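Local coordinates for O-ureido-L-serine synthase (Streptomyces lavendulae, PDB 3X44), which uses pyridoxal 5'-phosphate to add hydroxyurea to O-acetyl-L-serine, making O-ureido-L-serine on the way to the antibiotic D-cycloserine, at residues 127-132 and 137-142; 141-146 and 176-181. The protein carries 1 engineered substitution. All coordinates share one frame; numbering follows the deposited sequence.

In the fold
Coming from the N terminus, the chain runs through helix 120-135, turns, and returns along strand 138-139; contact 1 closes this short helix-to-strand turn, with four residues between its segments. The strand is one of the two outermost strands of the four-stranded parallel sheet, so contact 1 fastens a covering helix to a sheet edge. Contact 2 starts where contact 1 stops, sharing R141 and Q142, and closes a longer loop that passes through helix 147-164 and strand 171-174 of the six-stranded sheet. The two loops follow one another without nesting or crossing. Together they lead from the rim of the smaller sheet to the cofactor phosphate at the start of helix 180-192.

Contact 1 (127-132 and 137-142); sequences IADELA and WFRARQ. With PUS ((E)-O-(carbamoylamino)-N-({3-hydroxy-2-methyl-5-[(phosphonooxy)methyl]pyridin-4-yl}methylidene)-L-serine), chain C.
R139, on the short strand 138-139, reaches back to A132, A128 and D129 on one side of helix 120-135, and nearly every atom of its side chain finds a partner. Its CB lies against one face of the R141 guanidinium. CG packs on the methyl of A132, with R139 CG 3.5 Å from A132 CB. The chain then bends twice, at chi2 (-89°) and chi3 (-59°), which carries CD past the carbonyl of A128 (R139 CD to A128 O 3.4 Å) and turns the guanidinium toward the carboxylate of D129. There NE makes the main bond of the salt bridge: R139 NE to D129 OD2 is 2.7 Å, with the acceptor close to the guanidinium plane although the two flat groups are turned 48° apart. NH2 adds a weak bond to the same oxygen and donates to a water that in turn donates to D129 OD1. Over the centre of one guanidinium face sits A128 CB, 3.7 Å from R139 CZ; R141 CG lies more loosely over the opposite face, toward its rim. NH1 points inward to V67 O and E68 OE1 on strand 65-70. R141, with its chain extended from CG to NE, brings NH1 to D129 OD2 at 3.1 Å, a weak and bent bond. Further along the helix, L131 CB meets the indole of W137 obliquely, 3.8 Å from W137 CZ3, and L318 of a second subunit packs on that tryptophan. D129, R139 and R141 thus form a salt-bridge network between helix and strand edge; two arginines on one oxygen would be expected to keep D129 ionised, and the R139 charge is probably shared between D129 and E68.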
loop_
_atom_site.group_PDB
_atom_site.type_symbol
_atom_site.label_atom_id
_atom_site.label_comp_id
_atom_site.label_asym_id
_atom_site.label_seq_id
_atom_site.Cartn_x
_atom_site.Cartn_y
_atom_site.Cartn_z
ATOM N N ILE A 127 -38.801 16.462 -0.800
ATOM C CA ILE A 127 -39.317 15.406 -1.662
ATOM C C ILE A 127 -38.824 14.065 -1.144
ATOM O O ILE A 127 -39.594 13.116 -1.004
ATOM C CB ILE A 127 -38.850 15.584 -3.127
ATOM C CG1 ILE A 127 -39.538 16.801 -3.744
ATOM C CG2 ILE A 127 -39.182 14.337 -3.941
ATOM C CD1 ILE A 127 -38.968 17.208 -5.089
ATOM N N ALA A 128 -37.532 13.994 -0.854
ATOM C CA ALA A 128 -36.934 12.772 -0.334
ATOM C C ALA A 128 -37.649 12.343 0.953
ATOM O O ALA A 128 -37.959 11.167 1.140
ATOM C CB ALA A 128 -35.461 12.999 -0.062
ATOM N N ASP A 129 -37.916 13.305 1.830
ATOM C CA ASP A 129 -38.583 13.017 3.096
ATOM C C ASP A 129 -39.999 12.500 2.870
ATOM O O ASP A 129 -40.431 11.539 3.507
ATOM C CB ASP A 129 -38.622 14.278 3.972
ATOM C CG ASP A 129 -37.263 14.615 4.577
ATOM O OD1 ASP A 129 -37.076 15.768 5.016
ATOM O OD2 ASP A 129 -36.382 13.732 4.614
ATOM N N GLU A 130 -40.717 13.146 1.959
ATOM C CA GLU A 130 -42.082 12.759 1.642
ATOM C C GLU A 130 -42.145 11.339 1.085
ATOM O O GLU A 130 -43.040 10.566 1.438
ATOM C CB GLU A 130 -42.687 13.744 0.636
ATOM C CG GLU A 130 -43.128 15.070 1.262
ATOM C CD GLU A 130 -43.629 16.085 0.237
ATOM O OE1 GLU A 130 -43.645 15.773 -0.978
ATOM O OE2 GLU A 130 -44.008 17.201 0.652
ATOM N N LEU A 131 -41.195 10.993 0.218
ATOM C CA LEU A 131 -41.161 9.657 -0.373
ATOM C C LEU A 131 -40.912 8.599 0.685
ATOM O O LEU A 131 -41.518 7.530 0.671
ATOM C CB LEU A 131 -40.053 9.559 -1.420
ATOM C CG LEU A 131 -40.211 10.433 -2.656
ATOM C CD1 LEU A 131 -38.923 10.403 -3.467
ATOM C CD2 LEU A 131 -41.399 9.939 -3.474
ATOM N N ALA A 132 -40.002 8.903 1.599
ATOM C CA ALA A 132 -39.665 7.972 2.659
ATOM C C ALA A 132 -40.877 7.685 3.534
ATOM O O ALA A 132 -41.168 6.532 3.841
ATOM C CB ALA A 132 -38.527 8.535 3.505
ATOM N N TRP A 137 -38.961 4.006 2.984
ATOM C CA TRP A 137 -37.560 3.908 2.582
ATOM C C TRP A 137 -36.628 4.541 3.602
ATOM O O TRP A 137 -37.034 5.422 4.362
ATOM C CB TRP A 137 -37.366 4.585 1.231
ATOM C CG TRP A 137 -38.251 4.043 0.170
ATOM C CD1 TRP A 137 -38.860 2.817 0.149
ATOM C CD2 TRP A 137 -38.603 4.689 -1.057
ATOM N NE1 TRP A 137 -39.566 2.661 -1.021
ATOM C CE2 TRP A 137 -39.425 3.795 -1.780
ATOM C CE3 TRP A 137 -38.301 5.937 -1.618
ATOM C CZ2 TRP A 137 -39.949 4.109 -3.036
ATOM C CZ3 TRP A 137 -38.823 6.249 -2.868
ATOM C CH2 TRP A 137 -39.638 5.336 -3.563
ATOM N N PHE A 138 -35.379 4.087 3.622
ATOM C CA PHE A 138 -34.381 4.620 4.548
ATOM C C PHE A 138 -33.829 5.919 3.976
ATOM O O PHE A 138 -33.563 6.007 2.777
ATOM C CB PHE A 138 -33.249 3.602 4.739
ATOM C CG PHE A 138 -32.058 4.140 5.487
ATOM C CD1 PHE A 138 -32.094 4.291 6.872
ATOM C CD2 PHE A 138 -30.895 4.493 4.806
ATOM C CE1 PHE A 138 -30.989 4.788 7.567
ATOM C CE2 PHE A 138 -29.789 4.987 5.490
ATOM C CZ PHE A 138 -29.836 5.136 6.872
ATOM N N ARG A 139 -33.677 6.927 4.828
ATOM C CA ARG A 139 -33.143 8.216 4.404
ATOM C C ARG A 139 -31.689 8.321 4.850
ATOM O O ARG A 139 -31.387 8.159 6.030
ATOM C CB ARG A 139 -33.940 9.368 5.031
ATOM C CG ARG A 139 -35.345 9.552 4.485
ATOM C CD ARG A 139 -35.360 10.480 3.280
ATOM N NE ARG A 139 -34.821 11.803 3.592
ATOM C CZ ARG A 139 -33.662 12.262 3.132
ATOM N NH1 ARG A 139 -32.915 11.505 2.337
ATOM N NH2 ARG A 139 -33.251 13.476 3.469
ATOM N N ALA A 140 -30.789 8.587 3.912
ATOM C CA ALA A 140 -29.383 8.722 4.262
ATOM C C ALA A 140 -29.159 10.012 5.056
ATOM O O ALA A 140 -28.264 10.080 5.894
ATOM C CB ALA A 140 -28.521 8.718 2.996
ATOM N N ARG A 141 -29.989 11.021 4.800
ATOM C CA ARG A 141 -29.884 12.327 5.470
ATOM C C ARG A 141 -28.442 12.801 5.503
ATOM O O ARG A 141 -27.915 13.119 6.566
ATOM C CB ARG A 141 -30.418 12.249 6.906
ATOM C CG ARG A 141 -31.740 11.538 7.035
ATOM C CD ARG A 141 -32.482 11.972 8.293
ATOM N NE ARG A 141 -33.896 11.610 8.213
ATOM C CZ ARG A 141 -34.839 12.368 7.656
ATOM N NH1 ARG A 141 -34.528 13.544 7.125
ATOM N NH2 ARG A 141 -36.095 11.944 7.619
ATOM N N GLN A 142 -27.810 12.864 4.335
ATOM C CA GLN A 142 -26.412 13.264 4.253
ATOM C C GLN A 142 -26.051 14.608 4.885
ATOM O O GLN A 142 -24.906 14.815 5.282
ATOM C CB GLN A 142 -25.936 13.225 2.789
ATOM C CG GLN A 142 -26.608 14.215 1.835
ATOM C CD GLN A 142 -25.784 14.431 0.569
ATOM O OE1 GLN A 142 -24.553 14.389 0.608
ATOM N NE2 GLN A 142 -26.458 14.658 -0.558
HETATM N N PUS C . -21.771 16.205 -3.048
HETATM C CA PUS C . -22.998 15.757 -2.273
HETATM C CB PUS C . -23.759 16.975 -1.641
HETATM O OG PUS C . -24.188 17.927 -2.716
HETATM N ND PUS C . -25.422 18.591 -2.362
HETATM C CE PUS C . -25.465 19.941 -2.319
HETATM N NZ2 PUS C . -24.328 20.652 -2.209
HETATM O OZ1 PUS C . -26.511 20.506 -2.375
HETATM C C PUS C . -23.941 15.002 -3.235
HETATM O O PUS C . -23.495 14.525 -4.242
HETATM O OT PUS C . -25.115 14.890 -2.977
HETATM C C2 PUS C . -18.258 17.690 -5.337
HETATM C C3 PUS C . -19.376 17.060 -4.610
HETATM C C4 PUS C . -19.571 17.384 -3.192
HETATM C C5 PUS C . -18.629 18.302 -2.540
HETATM C C6 PUS C . -17.539 18.871 -3.347
HETATM C C2A PUS C . -18.053 17.416 -6.800
HETATM C C4A PUS C . -20.804 16.920 -2.448
HETATM C C5A PUS C . -18.768 18.672 -1.072
HETATM N N1 PUS C . -17.406 18.554 -4.681
HETATM O O3 PUS C . -20.161 16.157 -5.228
HETATM O O1P PUS C . -20.404 17.173 1.021
HETATM O O2P PUS C . -18.318 16.666 2.009
HETATM O O3P PUS C . -18.953 18.934 1.694
HETATM O O4P PUS C . -18.370 17.551 -0.214
HETATM P P PUS C . -19.018 17.585 1.130
HETATM O O HOH W 1 -33.985 16.059 5.104
#

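Contact 2 (141-146 and 176-181). With PUS ((E)-O-(carbamoylamino)-N-({3-hydroxy-2-methyl-5-[(phosphonooxy)methyl]pyridin-4-yl}methylidene)-L-serine), chain C.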
loop_
_atom_site.group_PDB
_atom_site.type_symbol
_atom_site.label_atom_id
_atom_site.label_comp_id
_atom_site.label_asym_id
_atom_site.label_seq_id
_atom_site.Cartn_x
_atom_site.Cartn_y
_atom_site.Cartn_z
ATOM N N ARG A 141 -29.989 11.021 4.800
ATOM C CA ARG A 141 -29.884 12.327 5.470
ATOM C C ARG A 141 -28.442 12.801 5.503
ATOM O O ARG A 141 -27.915 13.119 6.566
ATOM C CB ARG A 141 -30.418 12.249 6.906
ATOM C CG ARG A 141 -31.740 11.538 7.035
ATOM C CD ARG A 141 -32.482 11.972 8.293
ATOM N NE ARG A 141 -33.896 11.610 8.213
ATOM C CZ ARG A 141 -34.839 12.368 7.656
ATOM N NH1 ARG A 141 -34.528 13.544 7.125
ATOM N NH2 ARG A 141 -36.095 11.944 7.619
ATOM N N GLN A 142 -27.810 12.864 4.335
ATOM C CA GLN A 142 -26.412 13.264 4.253
ATOM C C GLN A 142 -26.051 14.608 4.885
ATOM O O GLN A 142 -24.906 14.815 5.282
ATOM C CB GLN A 142 -25.936 13.225 2.789
ATOM C CG GLN A 142 -26.608 14.215 1.835
ATOM C CD GLN A 142 -25.784 14.431 0.569
ATOM O OE1 GLN A 142 -24.553 14.389 0.608
ATOM N NE2 GLN A 142 -26.458 14.658 -0.558
ATOM N N PHE A 143 -27.011 15.519 4.996
ATOM C CA PHE A 143 -26.718 16.829 5.579
ATOM C C PHE A 143 -26.790 16.864 7.097
ATOM O O PHE A 143 -26.410 17.865 7.720
ATOM C CB PHE A 143 -27.677 17.881 5.027
ATOM C CG PHE A 143 -27.564 18.082 3.551
ATOM C CD1 PHE A 143 -26.545 18.871 3.021
ATOM C CD2 PHE A 143 -28.488 17.502 2.682
ATOM C CE1 PHE A 143 -26.452 19.081 1.654
ATOM C CE2 PHE A 143 -28.399 17.708 1.314
ATOM C CZ PHE A 143 -27.381 18.499 0.797
ATOM N N ASP A 144 -27.269 15.778 7.693
ATOM C CA ASP A 144 -27.412 15.723 9.144
ATOM C C ASP A 144 -26.850 14.452 9.777
ATOM O O ASP A 144 -26.737 14.357 11.001
ATOM C CB ASP A 144 -28.889 15.855 9.513
ATOM C CG ASP A 144 -29.469 17.202 9.125
ATOM O OD1 ASP A 144 -29.204 18.192 9.843
ATOM O OD2 ASP A 144 -30.191 17.268 8.105
ATOM N N ASN A 145 -26.494 13.482 8.950
ATOM C CA ASN A 145 -25.977 12.227 9.464
ATOM C C ASN A 145 -24.543 12.302 9.968
ATOM O O ASN A 145 -23.611 12.529 9.192
ATOM C CB ASN A 145 -26.089 11.136 8.399
ATOM C CG ASN A 145 -25.982 9.753 8.985
ATOM O OD1 ASN A 145 -25.330 9.556 10.006
ATOM N ND2 ASN A 145 -26.619 8.779 8.342
ATOM N N PRO A 146 -24.351 12.090 11.280
ATOM C CA PRO A 146 -23.033 12.124 11.920
ATOM C C PRO A 146 -22.061 11.146 11.259
ATOM O O PRO A 146 -20.849 11.344 11.302
ATOM C CB PRO A 146 -23.325 11.741 13.368
ATOM C CG PRO A 146 -24.767 12.081 13.566
ATOM C CD PRO A 146 -25.420 11.792 12.252
ATOM N N PHE A 176 -17.541 23.053 0.081
ATOM C CA PHE A 176 -18.458 22.229 0.845
ATOM C C PHE A 176 -19.870 22.157 0.302
ATOM O O PHE A 176 -20.375 23.102 -0.301
ATOM C CB PHE A 176 -18.487 22.679 2.312
ATOM C CG PHE A 176 -19.088 24.035 2.532
ATOM C CD1 PHE A 176 -20.468 24.204 2.557
ATOM C CD2 PHE A 176 -18.273 25.142 2.767
ATOM C CE1 PHE A 176 -21.033 25.451 2.817
ATOM C CE2 PHE A 176 -18.825 26.401 3.030
ATOM C CZ PHE A 176 -20.208 26.554 3.056
ATOM N N GLY A 177 -20.477 20.992 0.495
ATOM C CA GLY A 177 -21.848 20.749 0.093
ATOM C C GLY A 177 -22.520 20.409 1.415
ATOM O O GLY A 177 -23.261 21.220 1.973
ATOM N N THR A 178 -22.241 19.216 1.931
ATOM C CA THR A 178 -22.791 18.803 3.220
ATOM C C THR A 178 -21.880 19.309 4.346
ATOM O O THR A 178 -22.298 19.403 5.505
ATOM C CB THR A 178 -22.876 17.267 3.329
ATOM O OG1 THR A 178 -21.552 16.707 3.351
ATOM C CG2 THR A 178 -23.648 16.697 2.151
ATOM N N THR A 179 -20.648 19.658 3.971
ATOM C CA THR A 179 -19.586 20.124 4.879
ATOM C C THR A 179 -18.987 18.961 5.666
ATOM O O THR A 179 -18.152 19.159 6.550
ATOM C CB THR A 179 -20.046 21.236 5.881
ATOM O OG1 THR A 179 -20.627 20.644 7.049
ATOM C CG2 THR A 179 -21.026 22.177 5.223
ATOM N N GLY A 180 -19.383 17.740 5.320
ATOM C CA GLY A 180 -18.844 16.583 6.015
ATOM C C GLY A 180 -17.328 16.489 5.895
ATOM O O GLY A 180 -16.642 16.096 6.842
ATOM N N THR A 181 -16.801 16.841 4.726
ATOM C CA THR A 181 -15.362 16.781 4.498
ATOM C C THR A 181 -14.678 17.837 5.346
ATOM O O THR A 181 -13.750 17.546 6.079
ATOM C CB THR A 181 -15.017 17.024 3.009
ATOM O OG1 THR A 181 -15.461 15.908 2.229
ATOM C CG2 THR A 181 -13.520 17.179 2.821
HETATM N N PUS C . -21.771 16.205 -3.048
HETATM C CA PUS C . -22.998 15.757 -2.273
HETATM C CB PUS C . -23.759 16.975 -1.641
HETATM O OG PUS C . -24.188 17.927 -2.716
HETATM N ND PUS C . -25.422 18.591 -2.362
HETATM C CE PUS C . -25.465 19.941 -2.319
HETATM N NZ2 PUS C . -24.328 20.652 -2.209
HETATM O OZ1 PUS C . -26.511 20.506 -2.375
HETATM C C PUS C . -23.941 15.002 -3.235
HETATM O O PUS C . -23.495 14.525 -4.242
HETATM O OT PUS C . -25.115 14.890 -2.977
HETATM C C2 PUS C . -18.258 17.690 -5.337
HETATM C C3 PUS C . -19.376 17.060 -4.610
HETATM C C4 PUS C . -19.571 17.384 -3.192
HETATM C C5 PUS C . -18.629 18.302 -2.540
HETATM C C6 PUS C . -17.539 18.871 -3.347
HETATM C C2A PUS C . -18.053 17.416 -6.800
HETATM C C4A PUS C . -20.804 16.920 -2.448
HETATM C C5A PUS C . -18.768 18.672 -1.072
HETATM N N1 PUS C . -17.406 18.554 -4.681
HETATM O O3 PUS C . -20.161 16.157 -5.228
HETATM O O1P PUS C . -20.404 17.173 1.021
HETATM O O2P PUS C . -18.318 16.666 2.009
HETATM O O3P PUS C . -18.953 18.934 1.694
HETATM O O4P PUS C . -18.370 17.551 -0.214
HETATM P P PUS C . -19.018 17.585 1.130
#
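Q142 and F143 close around the methyl of T178, beside the bound aldimine. The F143 ring meets that methyl obliquely, with F143 CE1 3.7 Å from T178 CG2. Q142 OE1 also lies against T178 CG2, at a distance too short for its detail to be trusted; this buried oxygen has no polar partner in the model. The other end of the amide is well engaged: Q142 NE2 gives a nearly straight bond (174°) to the carboxylate of the bound O-ureido-L-serine moiety, 2.8 Å from PUS OT, and also bonds to C69 O. The ring of F143 turns its edge to the ureido arm, F143 CZ being 3.7 Å from PUS ND, and carries Q142 CG on one face. T178 OG1 occupies the position between backbone N and carbonyl carbon (chi1 67°), which sets it 2.6 Å from PUS O1P and lets it accept from G180 N at 3.1 Å, an ST turn. Around the phosphate, G177 N donates to PUS O3P at 2.8 Å and T178 N to PUS O1P at 2.9 Å, while T179 N also bonds to O3P. T181 adds its amide and hydroxyl to O2P. Behind this shell, N148 ND2 bonds both Q142 O and T178 OG1, tying the two loops together, and F226 meets the F143 ring edge-to-face. The glycine- and threonine-rich segment 177-181, a loop running into the first turn of helix 180-192 and wrapping a phosphate with backbone amides, is the cofactor phosphate cup of fold type II PLP enzymes such as the cysteine synthases.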